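Local coordinates for protein putative nucleotidyltransferase TM1012 (Thermotoga maritima, PDB 4HX0) that is a putative nucleotidyltransferase of the polymerase beta-like superfamily and probably transfers a nucleotidyl group to an acceptor that is not established, at residues A[20-25]-A[59-64]; A[34-39]-A[130-135]; A[69-74]-A[85-90]. All coordinates share one frame; numbering follows the deposited sequence. Where two conformers were deposited one is given.

In the fold
Contact 3 lies within the mixed sheet of a probable polymerase beta-like nucleotidyltransferase domain, at its 69-77 edge, where strands 69-77 and 81-90 form a hairpin. Contact 1 pairs the end of helix 9-22 with helix 55-64 near that sheet. Its centre is about 13 Å from that of contact 3, and the two touch: Glu62 accepts from Val73 N, and Tyr59 packs on Val73. Contact 2 joins helix 33-39 to strand 128-133 of the small sheet, its centre about 18 Å from that of contact 1 and about 20 Å from that of contact 3. Contacts 1 and 2 interlock along the sequence; contact 3 follows contact 1. The long-range return of strand 128-133 brings the late chain against the early part.

Contact 1: A[20-25]-A[59-64]; sequences DRLKNE and YEIERI. With BU1 (1,4-butanediol), chain P; BU1 (1,4-butanediol), chain J; BU1 (1,4-butanediol), chain S.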
# COMPACT_ATOMS: atom_id res chain seq x y z
N ASP A 20 -3.64 16.07 -1.87
CA ASP A 20 -3.69 17.46 -1.40
C ASP A 20 -3.22 17.63 0.04
O ASP A 20 -2.62 18.62 0.37
CB ASP A 20 -5.08 18.05 -1.61
CG ASP A 20 -5.32 18.44 -3.08
OD1 ASP A 20 -4.37 18.51 -3.88
OD2 ASP A 20 -6.49 18.65 -3.42
N ARG A 21 -3.46 16.65 0.90
CA ARG A 21 -3.02 16.79 2.28
C ARG A 21 -1.61 16.32 2.53
O ARG A 21 -1.04 16.61 3.58
CB ARG A 21 -3.96 16.06 3.21
CG ARG A 21 -5.34 16.64 3.20
CD ARG A 21 -6.00 16.32 4.52
NE ARG A 21 -7.40 16.60 4.39
CZ ARG A 21 -8.29 16.40 5.35
NH1 ARG A 21 -7.90 15.88 6.52
NH2 ARG A 21 -9.54 16.71 5.13
N LEU A 22 -1.07 15.52 1.61
CA LEU A 22 0.27 14.98 1.84
C LEU A 22 1.30 15.70 1.02
O LEU A 22 2.45 15.73 1.41
CB LEU A 22 0.33 13.49 1.52
CG LEU A 22 -0.52 12.61 2.44
CD1 LEU A 22 -0.36 11.15 2.06
CD2 LEU A 22 -0.08 12.82 3.88
N LYS A 23 0.88 16.27 -0.11
CA LYS A 23 1.82 16.82 -1.10
C LYS A 23 2.85 17.74 -0.48
O LYS A 23 4.03 17.69 -0.83
CB LYS A 23 1.11 17.50 -2.28
CG LYS A 23 0.22 18.68 -1.94
CD LYS A 23 -0.52 19.15 -3.19
CE LYS A 23 -1.24 20.46 -2.94
NZ LYS A 23 -2.17 20.77 -4.06
N ASN A 24 2.43 18.58 0.44
CA ASN A 24 3.41 19.45 1.03
C ASN A 24 3.66 19.16 2.52
O ASN A 24 3.85 20.05 3.36
CB ASN A 24 3.12 20.90 0.66
CG ASN A 24 3.34 21.18 -0.82
OD1 ASN A 24 4.47 21.12 -1.32
ND2 ASN A 24 2.27 21.49 -1.53
N GLU A 25 3.65 17.85 2.81
CA GLU A 25 4.12 17.33 4.09
C GLU A 25 5.40 16.50 3.97
O GLU A 25 5.75 16.02 2.89
CB GLU A 25 3.01 16.54 4.80
CG GLU A 25 1.69 17.29 4.96
CD GLU A 25 1.85 18.74 5.40
OE1 GLU A 25 2.71 19.03 6.26
OE2 GLU A 25 1.12 19.59 4.85
N TYR A 59 1.64 7.17 11.29
CA TYR A 59 1.06 7.96 12.36
C TYR A 59 0.81 9.39 11.93
O TYR A 59 -0.21 9.99 12.33
CB TYR A 59 1.93 7.86 13.60
CG TYR A 59 1.93 6.44 14.11
CD1 TYR A 59 0.89 5.97 14.90
CD2 TYR A 59 2.93 5.54 13.73
CE1 TYR A 59 0.86 4.66 15.34
CE2 TYR A 59 2.90 4.23 14.16
CZ TYR A 59 1.86 3.79 14.95
OH TYR A 59 1.84 2.47 15.37
N GLU A 60 1.72 9.94 11.13
CA GLU A 60 1.55 11.28 10.53
C GLU A 60 0.35 11.29 9.60
O GLU A 60 -0.48 12.20 9.64
CB GLU A 60 2.81 11.69 9.75
CG GLU A 60 4.08 11.66 10.59
CD GLU A 60 5.36 12.00 9.84
OE1 GLU A 60 5.67 11.40 8.77
OE2 GLU A 60 6.08 12.86 10.37
N ILE A 61 0.24 10.27 8.75
CA ILE A 61 -0.91 10.17 7.84
C ILE A 61 -2.19 10.12 8.66
O ILE A 61 -3.15 10.85 8.39
CB ILE A 61 -0.81 8.95 6.88
CG1 ILE A 61 0.25 9.22 5.81
CG2 ILE A 61 -2.14 8.69 6.19
CD1 ILE A 61 0.72 7.98 5.04
N GLU A 62 -2.18 9.28 9.68
CA GLU A 62 -3.35 9.13 10.52
C GLU A 62 -3.77 10.49 11.11
O GLU A 62 -4.94 10.81 11.14
CB GLU A 62 -3.04 8.15 11.64
CG GLU A 62 -4.10 8.09 12.71
CD GLU A 62 -3.78 7.05 13.74
OE1 GLU A 62 -2.68 7.04 14.32
OE2 GLU A 62 -4.65 6.22 13.94
N ARG A 63 -2.79 11.25 11.58
CA ARG A 63 -3.06 12.57 12.15
C ARG A 63 -3.55 13.55 11.07
O ARG A 63 -4.54 14.26 11.26
CB ARG A 63 -1.78 13.09 12.81
CG ARG A 63 -1.94 14.45 13.45
CD ARG A 63 -0.64 15.03 13.95
NE ARG A 63 -0.95 16.29 14.62
CZ ARG A 63 -0.11 17.01 15.34
NH1 ARG A 63 1.15 16.60 15.53
NH2 ARG A 63 -0.53 18.15 15.90
N ILE A 64 -2.84 13.60 9.94
CA ILE A 64 -3.28 14.44 8.81
C ILE A 64 -4.72 14.14 8.38
O ILE A 64 -5.47 15.05 8.00
CB ILE A 64 -2.31 14.29 7.63
CG1 ILE A 64 -0.97 14.93 8.00
CG2 ILE A 64 -2.87 14.95 6.37
CD1 ILE A 64 0.20 14.49 7.14
C1 BU1 P . 4.61 14.52 -0.18
C2 BU1 P . 3.51 14.11 -1.17
C3 BU1 P . 4.12 13.68 -2.48
C4 BU1 P . 3.45 14.30 -3.70
O5 BU1 P . 4.49 13.84 1.08
O6 BU1 P . 4.45 14.44 -4.73
C1 BU1 J . -10.72 15.87 2.19
C2 BU1 J . -11.92 16.59 2.80
C3 BU1 J . -13.18 16.09 2.13
C4 BU1 J . -14.22 15.55 3.10
O5 BU1 J . -9.57 16.72 2.26
O6 BU1 J . -14.82 14.39 2.53
C1 BU1 S . -0.43 2.33 18.87
C2 BU1 S . 0.72 1.92 17.94
C3 BU1 S . 1.11 0.44 18.03
C4 BU1 S . 0.13 -0.41 18.84
O5 BU1 S . -1.54 2.81 18.09
O6 BU1 S . 0.49 -1.80 18.82
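The guanidinium of Arg21 meets Ile64 O at its edge, the carbonyl oxygen lying only 3° out of the guanidinium plane, while a butanediol oxygen sits at the same group's edge near that plane. This polar link ties the end of helix 9-22 to the last turn of helix 55-64, two helices of a domain consistent with the polymerase beta-like nucleotidyltransferase fold. Arg21 NH1 donates to Ile64 O at 3.0 Å with an N-H...O angle of 148°, in the carbonyl plane. Arg21 NE gives a second bond to O5 of the butanediol, also 3.0 Å long, and NH2 adds a weak one; its stronger partner is the carboxylate of Glu67, in a salt bridge. The chain is extended from CG to NE, which carries the charged end past the branched side chain of Ile64, the two side chains running in opposite directions. Beneath the polar link, Arg21 CB rests against Ile64 CG2 at 3.5 Å. With an alanine here, Ile64 O would probably lose its guanidinium donor and Glu67 its cationic mate, leaving the helix ends joined mainly by apolar contact.

That apolar part is carried by branch ends. CD2 of Leu22 reaches Ile64 CD1 at 3.7 Å and, more loosely, Ile61 CG1 at 4.1 Å, where the side chains cross at about a right angle. Phe65 also touches both Arg21 and Leu22, and Ile61 continues inward onto Ile51 and Thr53 of strand 49-53. After Leu22 the chain makes a type I beta turn, closed by Glu25 N to Leu22 O at 2.8 Å. The turn brings back Glu25, whose chain bends at chi2 (-43°) and lays CG against Ile64 CD1 at 3.8 Å.

Contact 2: A[34-39]-A[130-135]; sequences SLSFAL and IPVLSL. With NA (sodium ion), chain C; BU1 (1,4-butanediol), chain L.
Apolar contacts between Leu39 and two strand residues, Ile130 and Val132, form one end of this buried interface. Leu39 CD1 lies 3.7 Å from Val132 CG1 and 3.8 Å from Ile130 CG2; this one methyl touches both residues, which point at the helix from the same face of the strand, and the leucine crosses Ile130 at about a right angle. At the other end Leu135 CD2 approaches Phe37 CD1 at 3.6 Å, obliquely to the ring. Phe37 starts away from the strand, but chi1 of -74° sets CG beside the backbone N and brings the ring back toward Leu135 and among Tyr139 and Tyr142, each in an edge-to-face pair with it.

The polar atoms lie between these ends. Ser36 OG, anti to the backbone N (chi1 177°), makes a van der Waals contact with Val132 CB at 3.4 Å and lies 3.2 Å from Leu133 O. That carbonyl accepts from the side-chain amide of Gln40, whose NE2 also binds Ser36 O, so Gln40 straddles both segments. Ser134 is the N-cap of helix 135-159, its OG bonded to Tyr137 N.

Bound groups sit at the two ends of the helix. Ala38 O binds a sodium ion at 2.9 Å, and Ser34 OG donates to butanediol O6 at 2.8 Å. Asp48 and the His47 backbone hold the same molecule. The Gly-Ser pair at the start of this helix and nearby Asp48 and Asp50 are consistent with the nucleotide and metal site of this superfamily.

Helix 34-39 and strand 130-133 cross at -107°, their axes 8.2 Å apart. The strand pairs with strand 120-125, Pro131 also bonds through its backbone to Val31 of strand 29-32, and Leu15 of helix 9-22 closes over Leu39 and Ile130.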
# COMPACT_ATOMS: atom_id res chain seq x y z
N SER A 34 -3.32 -2.18 -5.90
CA SER A 34 -3.89 -2.10 -7.24
C SER A 34 -3.76 -0.70 -7.83
O SER A 34 -3.41 -0.56 -9.00
CB SER A 34 -5.35 -2.55 -7.24
OG SER A 34 -6.12 -1.68 -6.44
N LEU A 35 -4.01 0.32 -7.02
CA LEU A 35 -3.94 1.68 -7.56
C LEU A 35 -2.54 2.02 -8.09
O LEU A 35 -2.42 2.69 -9.09
CB LEU A 35 -4.44 2.72 -6.53
CG LEU A 35 -4.40 4.18 -7.01
CD1 LEU A 35 -5.25 4.38 -8.25
CD2 LEU A 35 -4.87 5.08 -5.87
N SER A 36 -1.49 1.50 -7.44
CA SER A 36 -0.13 1.73 -7.93
C SER A 36 0.05 1.07 -9.30
O SER A 36 0.64 1.67 -10.18
CB SER A 36 0.92 1.18 -6.96
OG SER A 36 2.22 1.37 -7.50
N PHE A 37 -0.45 -0.16 -9.46
CA PHE A 37 -0.41 -0.83 -10.78
C PHE A 37 -1.14 -0.01 -11.83
O PHE A 37 -0.60 0.22 -12.93
CB PHE A 37 -1.02 -2.22 -10.69
CG PHE A 37 -0.15 -3.23 -10.00
CD1 PHE A 37 0.96 -3.77 -10.64
CD2 PHE A 37 -0.42 -3.64 -8.71
CE1 PHE A 37 1.77 -4.70 -10.00
CE2 PHE A 37 0.38 -4.58 -8.07
CZ PHE A 37 1.47 -5.11 -8.72
N ALA A 38 -2.36 0.42 -11.49
CA ALA A 38 -3.18 1.21 -12.39
C ALA A 38 -2.50 2.54 -12.77
O ALA A 38 -2.46 2.90 -13.95
CB ALA A 38 -4.56 1.46 -11.80
N LEU A 39 -1.98 3.26 -11.78
CA LEU A 39 -1.29 4.51 -12.04
C LEU A 39 -0.09 4.31 -12.94
O LEU A 39 0.35 5.22 -13.63
CB LEU A 39 -0.85 5.17 -10.74
CG LEU A 39 -1.98 5.72 -9.85
CD1 LEU A 39 -1.45 5.89 -8.44
CD2 LEU A 39 -2.54 7.02 -10.39
N ILE A 130 2.05 11.73 -8.02
CA ILE A 130 1.73 10.70 -7.04
C ILE A 130 2.91 9.75 -6.86
O ILE A 130 3.42 9.21 -7.85
CB ILE A 130 0.50 9.90 -7.51
CG1 ILE A 130 -0.71 10.84 -7.70
CG2 ILE A 130 0.21 8.74 -6.56
CD1 ILE A 130 -1.23 11.44 -6.41
N PRO A 131 3.37 9.57 -5.60
CA PRO A 131 4.43 8.61 -5.36
C PRO A 131 3.85 7.21 -5.38
O PRO A 131 2.83 6.97 -4.76
CB PRO A 131 4.92 8.94 -3.95
CG PRO A 131 3.75 9.60 -3.28
CD PRO A 131 2.97 10.29 -4.37
N VAL A 132 4.51 6.32 -6.10
CA VAL A 132 4.13 4.92 -6.16
C VAL A 132 5.42 4.12 -6.00
O VAL A 132 6.51 4.64 -6.23
CB VAL A 132 3.45 4.53 -7.49
CG1 VAL A 132 2.18 5.35 -7.72
CG2 VAL A 132 4.39 4.71 -8.69
N LEU A 133 5.29 2.87 -5.61
CA LEU A 133 6.41 1.94 -5.74
C LEU A 133 6.47 1.41 -7.15
O LEU A 133 5.43 1.16 -7.77
CB LEU A 133 6.30 0.77 -4.76
CG LEU A 133 6.57 1.19 -3.32
CD1 LEU A 133 6.39 0.02 -2.39
CD2 LEU A 133 7.95 1.82 -3.17
N SER A 134 7.69 1.24 -7.66
CA SER A 134 7.88 0.78 -9.03
C SER A 134 7.08 -0.49 -9.31
O SER A 134 6.86 -1.30 -8.41
CB SER A 134 9.34 0.51 -9.32
OG SER A 134 9.77 -0.61 -8.57
N LEU A 135 6.66 -0.64 -10.56
CA LEU A 135 5.98 -1.85 -11.00
C LEU A 135 6.84 -3.06 -10.71
O LEU A 135 6.35 -4.08 -10.25
CB LEU A 135 5.73 -1.81 -12.51
CG LEU A 135 4.54 -0.98 -12.95
CD1 LEU A 135 4.50 -0.98 -14.46
CD2 LEU A 135 3.25 -1.56 -12.35
NA NA C . -4.27 1.64 -15.77
C1 BU1 L . -4.26 -5.25 -4.35
C2 BU1 L . -5.24 -4.15 -3.94
C3 BU1 L . -6.64 -4.72 -3.74
C4 BU1 L . -7.61 -4.24 -4.81
O5 BU1 L . -4.86 -6.53 -4.17
O6 BU1 L . -7.86 -2.84 -4.65

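Contact 3: A[69-74]-A[85-90]; sequences VSKKVR and FGELII. With BU1 (1,4-butanediol), chain S.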
# COMPACT_ATOMS: atom_id res chain seq x y z
N VAL A 69 -10.24 8.53 9.88
CA VAL A 69 -9.68 7.31 10.46
C VAL A 69 -10.80 6.38 10.90
O VAL A 69 -11.62 6.75 11.75
CB VAL A 69 -8.73 7.60 11.64
CG1 VAL A 69 -8.20 6.31 12.25
CG2 VAL A 69 -7.56 8.48 11.20
N SER A 70 -10.81 5.20 10.32
CA SER A 70 -11.77 4.15 10.66
C SER A 70 -11.13 3.09 11.54
O SER A 70 -11.81 2.42 12.31
CB SER A 70 -12.34 3.52 9.39
OG SER A 70 -11.29 3.09 8.53
N LYS A 71 -9.81 2.92 11.40
CA LYS A 71 -9.04 2.04 12.27
C LYS A 71 -7.75 2.74 12.61
O LYS A 71 -6.95 3.06 11.69
CB LYS A 71 -8.74 0.69 11.60
CG LYS A 71 -9.95 -0.09 11.11
CD LYS A 71 -10.64 -0.86 12.22
CE LYS A 71 -11.72 -1.76 11.66
NZ LYS A 71 -12.91 -1.00 11.21
N LYS A 72 -7.55 2.97 13.91
CA LYS A 72 -6.35 3.59 14.42
C LYS A 72 -5.15 2.81 13.94
O LYS A 72 -5.20 1.59 13.85
CB LYS A 72 -6.34 3.60 15.95
CG LYS A 72 -7.05 4.79 16.59
CD LYS A 72 -6.79 4.79 18.09
CE LYS A 72 -5.32 4.57 18.40
NZ LYS A 72 -4.50 5.80 18.24
N VAL A 73 -4.09 3.53 13.62
CA VAL A 73 -2.83 2.91 13.28
C VAL A 73 -2.26 2.23 14.50
O VAL A 73 -2.11 2.83 15.57
CB VAL A 73 -1.83 3.94 12.73
CG1 VAL A 73 -0.48 3.28 12.48
CG2 VAL A 73 -2.38 4.54 11.45
N ARG A 74 -2.01 0.94 14.34
CA ARG A 74 -1.48 0.09 15.40
C ARG A 74 -0.42 -0.80 14.80
O ARG A 74 -0.60 -1.29 13.69
CB ARG A 74 -2.59 -0.81 15.93
CG ARG A 74 -3.08 -0.54 17.34
CD ARG A 74 -3.81 -1.77 17.85
NE ARG A 74 -3.30 -2.96 17.16
CZ ARG A 74 -3.39 -4.21 17.61
NH1 ARG A 74 -3.96 -4.47 18.78
NH2 ARG A 74 -2.88 -5.20 16.88
N PHE A 85 -0.27 -0.33 11.09
CA PHE A 85 -1.38 -0.49 10.19
C PHE A 85 -2.62 0.22 10.69
O PHE A 85 -3.03 0.02 11.82
CB PHE A 85 -1.69 -1.98 10.03
CG PHE A 85 -2.99 -2.24 9.36
CD1 PHE A 85 -3.23 -1.79 8.06
CD2 PHE A 85 -3.98 -2.93 10.02
CE1 PHE A 85 -4.45 -2.00 7.45
CE2 PHE A 85 -5.20 -3.18 9.40
CZ PHE A 85 -5.43 -2.72 8.12
N GLY A 86 -3.22 1.05 9.83
CA GLY A 86 -4.52 1.60 10.17
C GLY A 86 -5.33 1.80 8.90
O GLY A 86 -4.88 1.45 7.82
N GLU A 87 -6.49 2.39 9.04
CA GLU A 87 -7.38 2.55 7.90
C GLU A 87 -8.10 3.86 7.97
O GLU A 87 -8.43 4.35 9.05
CB GLU A 87 -8.41 1.41 7.84
CG GLU A 87 -7.78 0.07 7.57
CD GLU A 87 -8.79 -1.06 7.46
OE1 GLU A 87 -9.82 -1.05 8.16
OE2 GLU A 87 -8.53 -1.98 6.67
N LEU A 88 -8.31 4.43 6.80
CA LEU A 88 -9.17 5.57 6.61
C LEU A 88 -10.32 5.13 5.74
O LEU A 88 -10.20 4.19 4.94
CB LEU A 88 -8.44 6.69 5.89
CG LEU A 88 -7.02 7.04 6.32
CD1 LEU A 88 -6.45 8.09 5.36
CD2 LEU A 88 -6.97 7.56 7.74
N ILE A 89 -11.43 5.83 5.87
CA ILE A 89 -12.43 5.75 4.87
C ILE A 89 -12.65 7.18 4.39
O ILE A 89 -12.95 8.07 5.17
CB ILE A 89 -13.72 5.06 5.37
CG1 ILE A 89 -13.42 3.57 5.66
CG2 ILE A 89 -14.81 5.19 4.34
CD1 ILE A 89 -14.60 2.78 6.16
N ILE A 90 -12.45 7.40 3.10
CA ILE A 90 -12.66 8.72 2.53
C ILE A 90 -13.68 8.56 1.43
O ILE A 90 -13.50 7.74 0.52
CB ILE A 90 -11.35 9.34 1.95
CG1 ILE A 90 -10.23 9.36 3.01
CG2 ILE A 90 -11.64 10.74 1.41
CD1 ILE A 90 -8.87 9.80 2.47
C1 BU1 S . -0.43 2.33 18.87
C2 BU1 S . 0.72 1.92 17.94
C3 BU1 S . 1.11 0.44 18.03
C4 BU1 S . 0.13 -0.41 18.84
O5 BU1 S . -1.54 2.81 18.09
O6 BU1 S . 0.49 -1.80 18.82
O HOH W 1 -11.87 0.57 8.28
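Ser70 and Lys71 both direct their backbone N-H groups at Glu87 O, the mark of a classic beta bulge in this antiparallel hairpin. Ser70 N lies 2.8 Å from Glu87 O and Lys71 N 3.1 Å, and both donors come from the same face of the carbonyl plane; the Lys71 bond is nearly straight at 176°. Glu87 N answers to Lys71 O at 2.8 Å, in that carbonyl's plane and on a lone pair. A second register shift precedes Arg74 and Phe85, a hydrogen-bonded pair joined in both directions.

Between the two paired sites the strands are pressed tight. Val73 CA stands 3.8 Å from Gly86 CA and makes a CA-H...O contact of 3.2 Å with Phe85 O. A beta carbon on Gly86 would collide with Val73 CG2 and Lys71 O, so the close approach depends on the bare backbone. Val69 CG2 meets Leu88 CD2 at 3.6 Å on the buried side.

The other face, bearing Lys71, Glu87, Arg74 and Phe85, is looser and wetter. Lys71 and Glu87 lie side by side and point the same way, but their charged atoms stay beyond salt-bridge distance. A water spans the gap, donating to Glu87 OE1 at 2.6 Å and accepting weakly from Lys71 NZ; it also bonds Ser70 OG, which chi1 of 52° sets between the backbone N and carbonyl carbon. Near the far end a butanediol hydroxyl, O5, donates to Val73 O at 2.6 Å.

Strand 69-77 is an edge strand of the mixed sheet within this chain, and strand 81-90 separates it from strand 93-103, on which Leu88 packs through Val95 and Ile97. Helix 55-64 covers Val69 and Val73, with Glu62 accepting from Val73 N, while helix 9-22 lies against Ile90.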